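Local coordinates for protein alpha-1,3-glucanase (Paenibacillus glycanilyticus, PDB 6K0P) that hydrolyses alpha-1,3-glycosidic bonds of alpha-1,3-glucan with a family GH87 catalytic domain, seen here with sugars bound along its parallel beta-helix, at residues Gln179-Pro182 with Lys186-Ala189; Gln198-Phe203 with Lys210-Pro215; Gly451-Ile456 with Ala553-Ala558. The protein carries 1 engineered substitution. All blocks are in the same frame, centred on the assembly; numbering follows the deposited sequence.

Contact 1. Residues Gln179-Pro182 with Lys186-Ala189; sequences QANP and KYVA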
ATOM      1  N   GLN A 179      -8.836  15.611 -20.368  1.00 11.89           N
ATOM      2  CA  GLN A 179      -8.791  17.046 -20.130  1.00 12.89           C
ATOM      3  C   GLN A 179      -7.731  17.688 -21.022  1.00 12.01           C
ATOM      4  O   GLN A 179      -6.600  17.195 -21.115  1.00 11.92           O
ATOM      5  CB  GLN A 179      -8.541  17.270 -18.635  1.00 18.19           C
ATOM      6  CG  GLN A 179      -7.679  18.425 -18.187  1.00 24.73           C
ATOM      7  CD  GLN A 179      -7.368  18.316 -16.689  1.00 25.46           C
ATOM      8  OE1 GLN A 179      -8.216  18.647 -15.863  1.00 28.43           O
ATOM      9  NE2 GLN A 179      -6.162  17.851 -16.335  1.00 15.10           N
ATOM     10  N   ALA A 180      -8.120  18.770 -21.703  1.00 12.08           N
ATOM     11  CA  ALA A 180      -7.260  19.469 -22.648  1.00 11.13           C
ATOM     12  C   ALA A 180      -6.249  20.355 -21.921  1.00 11.57           C
ATOM     13  O   ALA A 180      -6.313  20.561 -20.709  1.00 12.44           O
ATOM     14  CB  ALA A 180      -8.114  20.358 -23.546  1.00 12.96           C
ATOM     15  N   ASN A 181      -5.324  20.913 -22.687  1.00 11.16           N
ATOM     16  CA  ASN A 181      -4.406  21.902 -22.145  1.00  9.74           C
ATOM     17  C   ASN A 181      -5.221  23.016 -21.488  1.00 11.62           C
ATOM     18  O   ASN A 181      -6.085  23.609 -22.148  1.00 12.25           O
ATOM     19  CB  ASN A 181      -3.562  22.470 -23.290  1.00 11.15           C
ATOM     20  CG  ASN A 181      -2.433  23.365 -22.802  1.00 10.64           C
ATOM     21  OD1 ASN A 181      -2.546  24.003 -21.759  1.00 11.81           O
ATOM     22  ND2 ASN A 181      -1.328  23.398 -23.549  1.00 10.79           N
ATOM     23  N   PRO A 182      -5.002  23.311 -20.206  1.00 10.83           N
ATOM     24  CA  PRO A 182      -5.818  24.350 -19.556  1.00 11.74           C
ATOM     25  C   PRO A 182      -5.696  25.705 -20.226  1.00 13.58           C
ATOM     26  O   PRO A 182      -6.665  26.476 -20.238  1.00 16.04           O
ATOM     27  CB  PRO A 182      -5.275  24.381 -18.119  1.00 15.17           C
ATOM     28  CG  PRO A 182      -4.591  23.059 -17.935  1.00 18.42           C
ATOM     29  CD  PRO A 182      -4.044  22.685 -19.280  1.00 13.04           C
ATOM     30  N   LYS A 186      -0.136  29.436 -21.556  1.00 12.04           N
ATOM     31  CA  LYS A 186       0.487  29.364 -20.244  1.00 13.40           C
ATOM     32  C   LYS A 186       1.130  28.024 -19.943  1.00 15.00           C
ATOM     33  O   LYS A 186       2.015  27.964 -19.082  1.00 14.46           O
ATOM     34  CB  LYS A 186      -0.530  29.694 -19.143  1.00 15.65           C
ATOM     35  CG  LYS A 186      -1.050  31.131 -19.242  1.00 18.25           C
ATOM     36  CD  LYS A 186      -2.082  31.426 -18.175  1.00 21.56           C
ATOM     37  CE  LYS A 186      -2.746  32.776 -18.419  1.00 26.40           C
ATOM     38  NZ  LYS A 186      -3.878  33.000 -17.478  1.00 31.06           N
ATOM     39  N   TYR A 187       0.726  26.957 -20.620  1.00 11.19           N
ATOM     40  CA  TYR A 187       1.290  25.626 -20.410  1.00  9.48           C
ATOM     41  C   TYR A 187       1.895  25.159 -21.725  1.00 10.92           C
ATOM     42  O   TYR A 187       1.170  24.961 -22.709  1.00 12.02           O
ATOM     43  CB  TYR A 187       0.205  24.650 -19.944  1.00 10.93           C
ATOM     44  CG  TYR A 187      -0.398  25.007 -18.606  1.00 11.82           C
ATOM     45  CD1 TYR A 187      -1.429  25.930 -18.516  1.00 11.74           C
ATOM     46  CD2 TYR A 187       0.073  24.427 -17.427  1.00 11.73           C
ATOM     47  CE1 TYR A 187      -1.987  26.279 -17.292  1.00 14.31           C
ATOM     48  CE2 TYR A 187      -0.477  24.766 -16.196  1.00 12.91           C
ATOM     49  CZ  TYR A 187      -1.507  25.697 -16.137  1.00 13.51           C
ATOM     50  OH  TYR A 187      -2.084  26.050 -14.937  1.00 16.06           O
ATOM     51  N   VAL A 188       3.218  24.994 -21.746  1.00 10.26           N
ATOM     52  CA  VAL A 188       3.905  24.499 -22.938  1.00 10.83           C
ATOM     53  C   VAL A 188       3.535  23.033 -23.140  1.00 10.78           C
ATOM     54  O   VAL A 188       3.721  22.205 -22.243  1.00 11.75           O
ATOM     55  CB  VAL A 188       5.423  24.659 -22.791  1.00 11.17           C
ATOM     56  CG1 VAL A 188       6.127  24.164 -24.049  1.00 13.67           C
ATOM     57  CG2 VAL A 188       5.785  26.122 -22.507  1.00 13.95           C
ATOM     58  N   ALA A 189       3.023  22.697 -24.321  1.00 12.98           N
ATOM     59  CA  ALA A 189       2.578  21.327 -24.563  1.00 11.97           C
ATOM     60  C   ALA A 189       3.730  20.426 -24.987  1.00 12.25           C
ATOM     61  O   ALA A 189       4.471  20.739 -25.928  1.00 14.38           O
ATOM     62  CB  ALA A 189       1.489  21.291 -25.636  1.00 13.08           C
TER
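The outermost strand at the start of the parallel beta-helix, 187-189, meets the incoming linker where N181 and P182 lie against Y187. Strand 187-189 pairs with strand 211-214 through the backbone of V188, so the carbonyl of Y187 is turned away from that strand, toward the linker. N181 serves it: ND2 gives a nearly straight hydrogen bond (175°) to Y187 O at 3.1 Å. The acceptor lies within the plane of the amide, as an N-H donor prefers, whereas ND2 stands tilted from the plane of the carbonyl. With CG anti to the backbone N (chi1 -172°), the asparagine reaches across although its CB does not point at the strand. Its other atom, OD1, accepts the backbone N-H of D183, as in an Asx turn, which fixes the rotation of the amide. OD1 also comes within 3.4 Å of Y187 CB, and the amide plane stands 75° from the phenol ring. Asparagine suits the place because one short side chain offers both a donor and an acceptor. P182 follows as an apolar cover: its CB approaches Y187 CE1 at 3.9 Å, and its CG sits over one face of the ring, 4.2 Å above the plane and offset toward the rim. Tyrosine joins an apolar ring for proline to rest on with a hydroxyl that bonds E233 on strand 233-236, two strands along the stack. The linker thus closes over the edge strand of the first turn of a parallel beta-helix of the pectin-lyase-like kind.

Contact 2. Residues Gln198-Phe203 with Lys210-Pro215; sequences QALTEF and KGIYIP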
ATOM      1  N   GLN A 198      12.249  19.357 -23.172  1.00 17.40           N
ATOM      2  CA  GLN A 198      12.216  20.535 -24.040  1.00 15.06           C
ATOM      3  C   GLN A 198      11.088  21.484 -23.650  1.00 15.24           C
ATOM      4  O   GLN A 198      11.266  22.711 -23.666  1.00 15.27           O
ATOM      5  CB  GLN A 198      12.107  20.110 -25.505  1.00 19.32           C
ATOM      6  CG  GLN A 198      13.361  19.421 -26.025  1.00 24.11           C
ATOM      7  CD  GLN A 198      13.189  18.871 -27.425  1.00 31.45           C
ATOM      8  OE1 GLN A 198      12.136  18.331 -27.774  1.00 24.35           O
ATOM      9  NE2 GLN A 198      14.232  18.999 -28.238  1.00 33.47           N
ATOM     10  N   ALA A 199       9.923  20.938 -23.298  1.00 16.20           N
ATOM     11  CA  ALA A 199       8.823  21.778 -22.833  1.00 14.24           C
ATOM     12  C   ALA A 199       9.197  22.507 -21.549  1.00 14.54           C
ATOM     13  O   ALA A 199       8.875  23.690 -21.384  1.00 12.17           O
ATOM     14  CB  ALA A 199       7.564  20.932 -22.632  1.00 13.83           C
ATOM     15  N   LEU A 200       9.898  21.823 -20.638  1.00 13.19           N
ATOM     16  CA  LEU A 200      10.308  22.453 -19.385  1.00 12.59           C
ATOM     17  C   LEU A 200      11.337  23.552 -19.616  1.00 13.86           C
ATOM     18  O   LEU A 200      11.308  24.579 -18.933  1.00 14.43           O
ATOM     19  CB  LEU A 200      10.844  21.403 -18.409  1.00 12.53           C
ATOM     20  CG  LEU A 200       9.752  20.572 -17.733  1.00 13.78           C
ATOM     21  CD1 LEU A 200      10.378  19.368 -17.059  1.00 13.40           C
ATOM     22  CD2 LEU A 200       8.974  21.391 -16.715  1.00 13.97           C
ATOM     23  N   THR A 201      12.253  23.355 -20.566  1.00 15.19           N
ATOM     24  CA  THR A 201      13.202  24.416 -20.893  1.00 17.57           C
ATOM     25  C   THR A 201      12.477  25.652 -21.412  1.00 17.17           C
ATOM     26  O   THR A 201      12.770  26.781 -20.997  1.00 16.72           O
ATOM     27  CB  THR A 201      14.224  23.910 -21.910  1.00 18.10           C
ATOM     28  OG1 THR A 201      15.001  22.867 -21.315  1.00 18.78           O
ATOM     29  CG2 THR A 201      15.163  25.040 -22.334  1.00 18.84           C
ATOM     30  N   GLU A 202      11.513  25.453 -22.316  1.00 15.71           N
ATOM     31  CA  GLU A 202      10.721  26.574 -22.808  1.00 14.59           C
ATOM     32  C   GLU A 202       9.967  27.252 -21.669  1.00 15.06           C
ATOM     33  O   GLU A 202       9.866  28.483 -21.619  1.00 16.64           O
ATOM     34  CB  GLU A 202       9.758  26.074 -23.887  1.00 17.09           C
ATOM     35  CG  GLU A 202       8.979  27.161 -24.582  1.00 24.63           C
ATOM     36  CD  GLU A 202       8.063  26.616 -25.663  1.00 24.52           C
ATOM     37  OE1 GLU A 202       8.388  25.552 -26.246  1.00 17.99           O
ATOM     38  OE2 GLU A 202       7.014  27.256 -25.908  1.00 22.45           O
ATOM     39  N   PHE A 203       9.432  26.461 -20.735  1.00 13.45           N
ATOM     40  CA  PHE A 203       8.763  27.043 -19.577  1.00 13.46           C
ATOM     41  C   PHE A 203       9.728  27.876 -18.736  1.00 16.72           C
ATOM     42  O   PHE A 203       9.410  29.005 -18.346  1.00 15.40           O
ATOM     43  CB  PHE A 203       8.100  25.940 -18.738  1.00 13.82           C
ATOM     44  CG  PHE A 203       8.018  26.267 -17.273  1.00 12.17           C
ATOM     45  CD1 PHE A 203       6.986  27.052 -16.771  1.00 10.85           C
ATOM     46  CD2 PHE A 203       8.991  25.812 -16.388  1.00 14.96           C
ATOM     47  CE1 PHE A 203       6.916  27.370 -15.420  1.00 13.65           C
ATOM     48  CE2 PHE A 203       8.929  26.129 -15.040  1.00 13.66           C
ATOM     49  CZ  PHE A 203       7.898  26.900 -14.554  1.00 12.50           C
ATOM     50  N   LYS A 210       3.171  29.030 -16.893  1.00 14.37           N
ATOM     51  CA  LYS A 210       2.922  28.423 -15.592  1.00 13.11           C
ATOM     52  C   LYS A 210       3.492  27.020 -15.475  1.00 13.72           C
ATOM     53  O   LYS A 210       3.692  26.534 -14.354  1.00 13.49           O
ATOM     54  CB  LYS A 210       1.414  28.328 -15.342  1.00 17.22           C
ATOM     55  CG  LYS A 210       0.713  29.670 -15.231  1.00 20.53           C
ATOM     56  CD  LYS A 210      -0.456  29.555 -14.268  1.00 33.84           C
ATOM     57  CE  LYS A 210      -1.713  30.177 -14.833  1.00 37.58           C
ATOM     58  NZ  LYS A 210      -2.931  29.446 -14.376  1.00 32.38           N
ATOM     59  N   GLY A 211       3.734  26.352 -16.596  1.00 12.36           N
ATOM     60  CA  GLY A 211       4.232  24.988 -16.541  1.00 10.66           C
ATOM     61  C   GLY A 211       4.131  24.323 -17.891  1.00 11.64           C
ATOM     62  O   GLY A 211       4.242  24.980 -18.938  1.00 11.29           O
ATOM     63  N   ILE A 212       3.928  23.006 -17.857  1.00 10.76           N
ATOM     64  CA  ILE A 212       3.802  22.208 -19.067  1.00 10.40           C
ATOM     65  C   ILE A 212       2.530  21.381 -19.002  1.00 10.85           C
ATOM     66  O   ILE A 212       2.013  21.075 -17.921  1.00 11.83           O
ATOM     67  CB  ILE A 212       5.024  21.300 -19.328  1.00 10.68           C
ATOM     68  CG1 ILE A 212       5.125  20.183 -18.281  1.00 11.62           C
ATOM     69  CG2 ILE A 212       6.301  22.128 -19.387  1.00 11.92           C
ATOM     70  CD1 ILE A 212       6.124  19.071 -18.663  1.00 12.31           C
ATOM     71  N   TYR A 213       2.022  21.041 -20.180  1.00 10.53           N
ATOM     72  CA  TYR A 213       0.887  20.146 -20.337  1.00  9.65           C
ATOM     73  C   TYR A 213       1.363  18.916 -21.087  1.00  9.19           C
ATOM     74  O   TYR A 213       2.042  19.033 -22.116  1.00 11.25           O
ATOM     75  CB  TYR A 213      -0.225  20.831 -21.136  1.00  9.95           C
ATOM     76  CG  TYR A 213      -1.359  19.911 -21.521  1.00 10.93           C
ATOM     77  CD1 TYR A 213      -2.246  19.422 -20.563  1.00 10.05           C
ATOM     78  CD2 TYR A 213      -1.548  19.533 -22.849  1.00 12.01           C
ATOM     79  CE1 TYR A 213      -3.293  18.579 -20.925  1.00 10.03           C
ATOM     80  CE2 TYR A 213      -2.598  18.705 -23.214  1.00 10.90           C
ATOM     81  CZ  TYR A 213      -3.458  18.232 -22.253  1.00 11.00           C
ATOM     82  OH  TYR A 213      -4.494  17.410 -22.644  1.00 11.22           O
ATOM     83  N   ILE A 214       1.015  17.742 -20.570  1.00 10.55           N
ATOM     84  CA  ILE A 214       1.386  16.483 -21.202  1.00 11.76           C
ATOM     85  C   ILE A 214       0.108  15.830 -21.718  1.00 10.14           C
ATOM     86  O   ILE A 214      -0.732  15.390 -20.917  1.00 10.36           O
ATOM     87  CB  ILE A 214       2.151  15.559 -20.250  1.00 10.69           C
ATOM     88  CG1 ILE A 214       3.266  16.333 -19.543  1.00  9.74           C
ATOM     89  CG2 ILE A 214       2.735  14.382 -21.023  1.00 10.88           C
ATOM     90  CD1 ILE A 214       4.143  15.481 -18.601  1.00 12.96           C
ATOM     91  N   PRO A 215      -0.091  15.766 -23.028  1.00 10.78           N
ATOM     92  CA  PRO A 215      -1.369  15.302 -23.576  1.00 11.62           C
ATOM     93  C   PRO A 215      -1.579  13.816 -23.341  1.00 10.68           C
ATOM     94  O   PRO A 215      -0.701  13.086 -22.873  1.00 10.94           O
ATOM     95  CB  PRO A 215      -1.238  15.573 -25.080  1.00 13.27           C
ATOM     96  CG  PRO A 215      -0.069  16.473 -25.239  1.00 17.40           C
ATOM     97  CD  PRO A 215       0.841  16.228 -24.069  1.00 12.22           C
TER
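Helix 198-203 runs nearly antiparallel to strand 211-214, with the axes 7.7 Å apart at closest and 152° between their directions; the CA atoms of A199 and I212 come within 6.3 Å. The helix links the neighbouring parallel strands 187-189 and 211-214, and it probably covers the first turn of the beta-helix much as the N-terminal helix does in other pectin-lyase-like folds. I212 carries the largest share of the contact. Its CG1 takes the crowded position between backbone N and carbonyl carbon (chi1 68°), and its two branches share the helix: CG2 presses on A199 CB at 3.7 Å, while CD1 meets L200 CG at 4.0 Å. Alanine suits a place where its CB meets I212 CG2 directly and a longer side chain would push the axes apart, and leucine also reaches I225 and L227 of strand 224-227. At the far end F203 lies against the K210-G211 peptide and also receives R230 in a cation-pi contact. An alanine here is likely to open a gap beside that peptide and leave R230 without its aromatic partner. G211 has a phi of 167°, a conformation that glycine adopts readily and residues with a CB avoid. The ring meets this peptide closely, with F203 CD1 3.3 Å from G211 N and F203 CE1 3.4 Å from K210 C.

Contact 3. Residues Gly451-Ile456 with Ala553-Ala558; sequences GADDKI and AIYGEA. With SO4 (sulfate ion), chain E; SO4 (sulfate ion), chain I.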
ATOM      1  N   GLY A 451      13.514 -20.181  20.514  1.00 18.06           N
ATOM      2  CA  GLY A 451      13.386 -20.082  21.955  1.00 20.99           C
ATOM      3  C   GLY A 451      12.212 -19.262  22.435  1.00 21.88           C
ATOM      4  O   GLY A 451      12.193 -18.841  23.593  1.00 21.15           O
ATOM      5  N   ALA A 452      11.217 -19.038  21.580  1.00 17.25           N
ATOM      6  CA  ALA A 452      10.107 -18.165  21.919  1.00 14.84           C
ATOM      7  C   ALA A 452       9.071 -18.870  22.787  1.00 18.48           C
ATOM      8  O   ALA A 452       8.895 -20.095  22.736  1.00 17.26           O
ATOM      9  CB  ALA A 452       9.415 -17.668  20.644  1.00 15.22           C
ATOM     10  N   ASP A 453       8.371 -18.068  23.582  1.00 14.91           N
ATOM     11  CA  ASP A 453       7.140 -18.470  24.234  1.00 17.44           C
ATOM     12  C   ASP A 453       6.001 -18.400  23.223  1.00 16.94           C
ATOM     13  O   ASP A 453       6.085 -17.687  22.217  1.00 16.77           O
ATOM     14  CB  ASP A 453       6.851 -17.501  25.384  1.00 14.21           C
ATOM     15  CG  ASP A 453       5.477 -17.694  25.990  1.00 16.28           C
ATOM     16  OD1 ASP A 453       5.262 -18.725  26.671  1.00 17.60           O
ATOM     17  OD2 ASP A 453       4.604 -16.823  25.788  1.00 16.56           O
ATOM     18  N   ASP A 454       4.930 -19.154  23.491  1.00 16.33           N
ATOM     19  CA  ASP A 454       3.724 -19.112  22.663  1.00 16.67           C
ATOM     20  C   ASP A 454       4.085 -19.365  21.201  1.00 17.89           C
ATOM     21  O   ASP A 454       3.767 -18.580  20.303  1.00 18.04           O
ATOM     22  CB  ASP A 454       2.983 -17.784  22.856  1.00 16.75           C
ATOM     23  CG  ASP A 454       1.622 -17.749  22.182  1.00 18.99           C
ATOM     24  OD1 ASP A 454       0.835 -18.712  22.329  1.00 19.81           O
ATOM     25  OD2 ASP A 454       1.318 -16.730  21.527  1.00 16.32           O
ATOM     26  N   LYS A 455       4.802 -20.464  20.973  1.00 17.98           N
ATOM     27  CA  LYS A 455       5.403 -20.732  19.674  1.00 18.37           C
ATOM     28  C   LYS A 455       4.463 -21.576  18.833  1.00 21.96           C
ATOM     29  O   LYS A 455       3.960 -22.607  19.290  1.00 24.77           O
ATOM     30  CB  LYS A 455       6.748 -21.442  19.836  1.00 22.51           C
ATOM     31  CG  LYS A 455       7.590 -21.463  18.565  1.00 23.58           C
ATOM     32  CD  LYS A 455       8.986 -21.977  18.849  1.00 25.57           C
ATOM     33  CE  LYS A 455       9.729 -22.305  17.569  1.00 27.78           C
ATOM     34  NZ  LYS A 455      10.111 -21.086  16.815  1.00 21.55           N
ATOM     35  N   ILE A 456       4.230 -21.134  17.600  1.00 17.97           N
ATOM     36  CA  ILE A 456       3.363 -21.849  16.672  1.00 17.05           C
ATOM     37  C   ILE A 456       4.038 -22.178  15.356  1.00 17.72           C
ATOM     38  O   ILE A 456       3.516 -23.023  14.612  1.00 19.33           O
ATOM     39  CB  ILE A 456       2.032 -21.108  16.426  1.00 23.48           C
ATOM     40  CG1 ILE A 456       2.309 -19.693  15.938  1.00 19.74           C
ATOM     41  CG2 ILE A 456       1.204 -21.073  17.695  1.00 22.74           C
ATOM     42  CD1 ILE A 456       1.044 -18.888  15.662  1.00 23.57           C
ATOM     43  N   ALA A 553      -9.386 -14.390  24.919  1.00 15.79           N
ATOM     44  CA  ALA A 553      -9.465 -12.966  24.609  1.00 16.42           C
ATOM     45  C   ALA A 553      -8.113 -12.277  24.752  1.00 15.20           C
ATOM     46  O   ALA A 553      -7.744 -11.455  23.906  1.00 14.36           O
ATOM     47  CB  ALA A 553     -10.509 -12.280  25.484  1.00 16.22           C
ATOM     48  N   ILE A 554      -7.371 -12.572  25.815  1.00 15.10           N
ATOM     49  CA  ILE A 554      -6.084 -11.931  26.063  1.00 13.01           C
ATOM     50  C   ILE A 554      -5.073 -12.973  26.516  1.00 14.70           C
ATOM     51  O   ILE A 554      -5.374 -13.830  27.358  1.00 16.95           O
ATOM     52  CB  ILE A 554      -6.181 -10.747  27.058  1.00 13.04           C
ATOM     53  CG1 ILE A 554      -4.796 -10.137  27.317  1.00 14.15           C
ATOM     54  CG2 ILE A 554      -6.832 -11.188  28.383  1.00 13.88           C
ATOM     55  CD1 ILE A 554      -4.826  -8.774  28.018  1.00 15.77           C
ATOM     56  N   TYR A 555      -3.869 -12.895  25.952  1.00 14.26           N
ATOM     57  CA  TYR A 555      -2.741 -13.725  26.341  1.00 14.54           C
ATOM     58  C   TYR A 555      -1.636 -12.849  26.917  1.00 15.33           C
ATOM     59  O   TYR A 555      -1.347 -11.765  26.389  1.00 14.50           O
ATOM     60  CB  TYR A 555      -2.173 -14.502  25.139  1.00 13.37           C
ATOM     61  CG  TYR A 555      -0.964 -15.319  25.534  1.00 13.30           C
ATOM     62  CD1 TYR A 555      -1.115 -16.580  26.097  1.00 16.01           C
ATOM     63  CD2 TYR A 555       0.323 -14.818  25.380  1.00 12.61           C
ATOM     64  CE1 TYR A 555      -0.017 -17.324  26.481  1.00 16.28           C
ATOM     65  CE2 TYR A 555       1.436 -15.552  25.773  1.00 13.50           C
ATOM     66  CZ  TYR A 555       1.256 -16.805  26.319  1.00 14.16           C
ATOM     67  OH  TYR A 555       2.347 -17.544  26.719  1.00 16.73           O
ATOM     68  N   GLY A 556      -1.017 -13.321  28.002  1.00 13.77           N
ATOM     69  CA  GLY A 556       0.217 -12.761  28.511  1.00 14.30           C
ATOM     70  C   GLY A 556       0.085 -11.913  29.760  1.00 12.29           C
ATOM     71  O   GLY A 556       1.114 -11.495  30.312  1.00 14.43           O
ATOM     72  N   GLU A 557      -1.139 -11.644  30.222  1.00 14.09           N
ATOM     73  CA  GLU A 557      -1.326 -10.675  31.299  1.00 13.32           C
ATOM     74  C   GLU A 557      -0.655 -11.131  32.594  1.00 13.90           C
ATOM     75  O   GLU A 557       0.036 -10.347  33.260  1.00 15.66           O
ATOM     76  CB  GLU A 557      -2.811 -10.401  31.519  1.00 14.01           C
ATOM     77  CG  GLU A 557      -3.043  -9.266  32.508  1.00 14.21           C
ATOM     78  CD  GLU A 557      -4.493  -8.834  32.601  1.00 17.75           C
ATOM     79  OE1 GLU A 557      -5.382  -9.539  32.071  1.00 17.11           O
ATOM     80  OE2 GLU A 557      -4.737  -7.769  33.205  1.00 17.82           O
ATOM     81  N   ALA A 558      -0.848 -12.400  32.969  1.00 13.80           N
ATOM     82  CA  ALA A 558      -0.262 -12.900  34.209  1.00 15.44           C
ATOM     83  C   ALA A 558       1.253 -12.999  34.124  1.00 16.93           C
ATOM     84  O   ALA A 558       1.933 -12.943  35.155  1.00 20.47           O
ATOM     85  CB  ALA A 558      -0.861 -14.264  34.557  1.00 16.91           C
TER
HETATM   86  S   SO4 E2001      -1.323 -15.388  30.899  1.00 16.17           S
HETATM   87  O1  SO4 E2001       0.011 -14.825  30.935  1.00 15.25           O
HETATM   88  O2  SO4 E2001      -1.289 -16.670  31.639  1.00 18.50           O
HETATM   89  O3  SO4 E2001      -2.289 -14.499  31.519  1.00 14.69           O
HETATM   90  O4  SO4 E2001      -1.781 -15.632  29.525  1.00 16.57           O
HETATM   91  S   SO4 I2005       4.265 -22.625  24.238  1.00 43.15           S
HETATM   92  O1  SO4 I2005       5.189 -22.580  23.095  1.00 26.68           O
HETATM   93  O2  SO4 I2005       4.485 -23.845  25.016  1.00 45.57           O
HETATM   94  O3  SO4 I2005       4.489 -21.461  25.100  1.00 28.94           O
HETATM   95  O4  SO4 I2005       2.884 -22.618  23.754  1.00 38.73           O
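The phenol ring of Y555 has the carboxyl carbon of D454 over one face, 4.2 Å above the plane and offset toward the rim, and the carboxylate of D453 at its edge. Carboxylate and ring are nearly coplanar, 21° apart, and the two side chains come from opposite directions. Y555 OH donates a short hydrogen bond to D453 OD2 at 2.5 Å, which accepts on its syn lone pair, the side of the other oxygen. The hydroxyl also bonds Q559 NE2, so it is held twice. For both Y555 and D453, CG lies anti to the backbone N, which sends each side chain straight across the divide; tyrosine suits a span in which the CA atoms of D454 and Y555 are still 9.2 Å apart. D454 turns its charge elsewhere: its oxygens make salt bridges to R519 and K523, and its CB lies 3.9 Å from Y555 OH. Two sulfates, probably from the crystallisation liquor, take backbone N-H groups, one sulfate on each segment. One takes D454 N at 2.8 Å and K455 N at 3.0 Å, the latter almost straight (175°). The other accepts from G556 N and A558 N, each at 2.9 Å, beyond the strand. G556, with a phi of 105°, makes this turn where a CB would strike the preceding carbonyl. The loop 451-456, between strands 437-446 and 460-462, thus meets the end of strand 554-555, which pairs in parallel with strand 520-524, whose Y520 stacks on Y555, while strand 563-569 lies against I554 and E557.

Overall arrangement
Contacts 1 and 2 belong to one end of the beta-helix and touch each other, sharing the pair of strands 187-189 and 211-214: Y213 OH reaches Q179 O, and K210 N bonds K186 O. Contact 2 is buried and wholly apolar or van der Waals across its segments, as suits a helix laid on a sheet. Contact 1, partly buried, relies on one amide bond beside a proline-tyrosine pair. Contact 3 lies on the opposite side of the chain's centre, its centre about 60 Å from that of contact 2, at the surface; there a single tyrosine-aspartate bond joins the segments, while the neighbouring charges pair with other residues and each sulfate binds one segment's backbone.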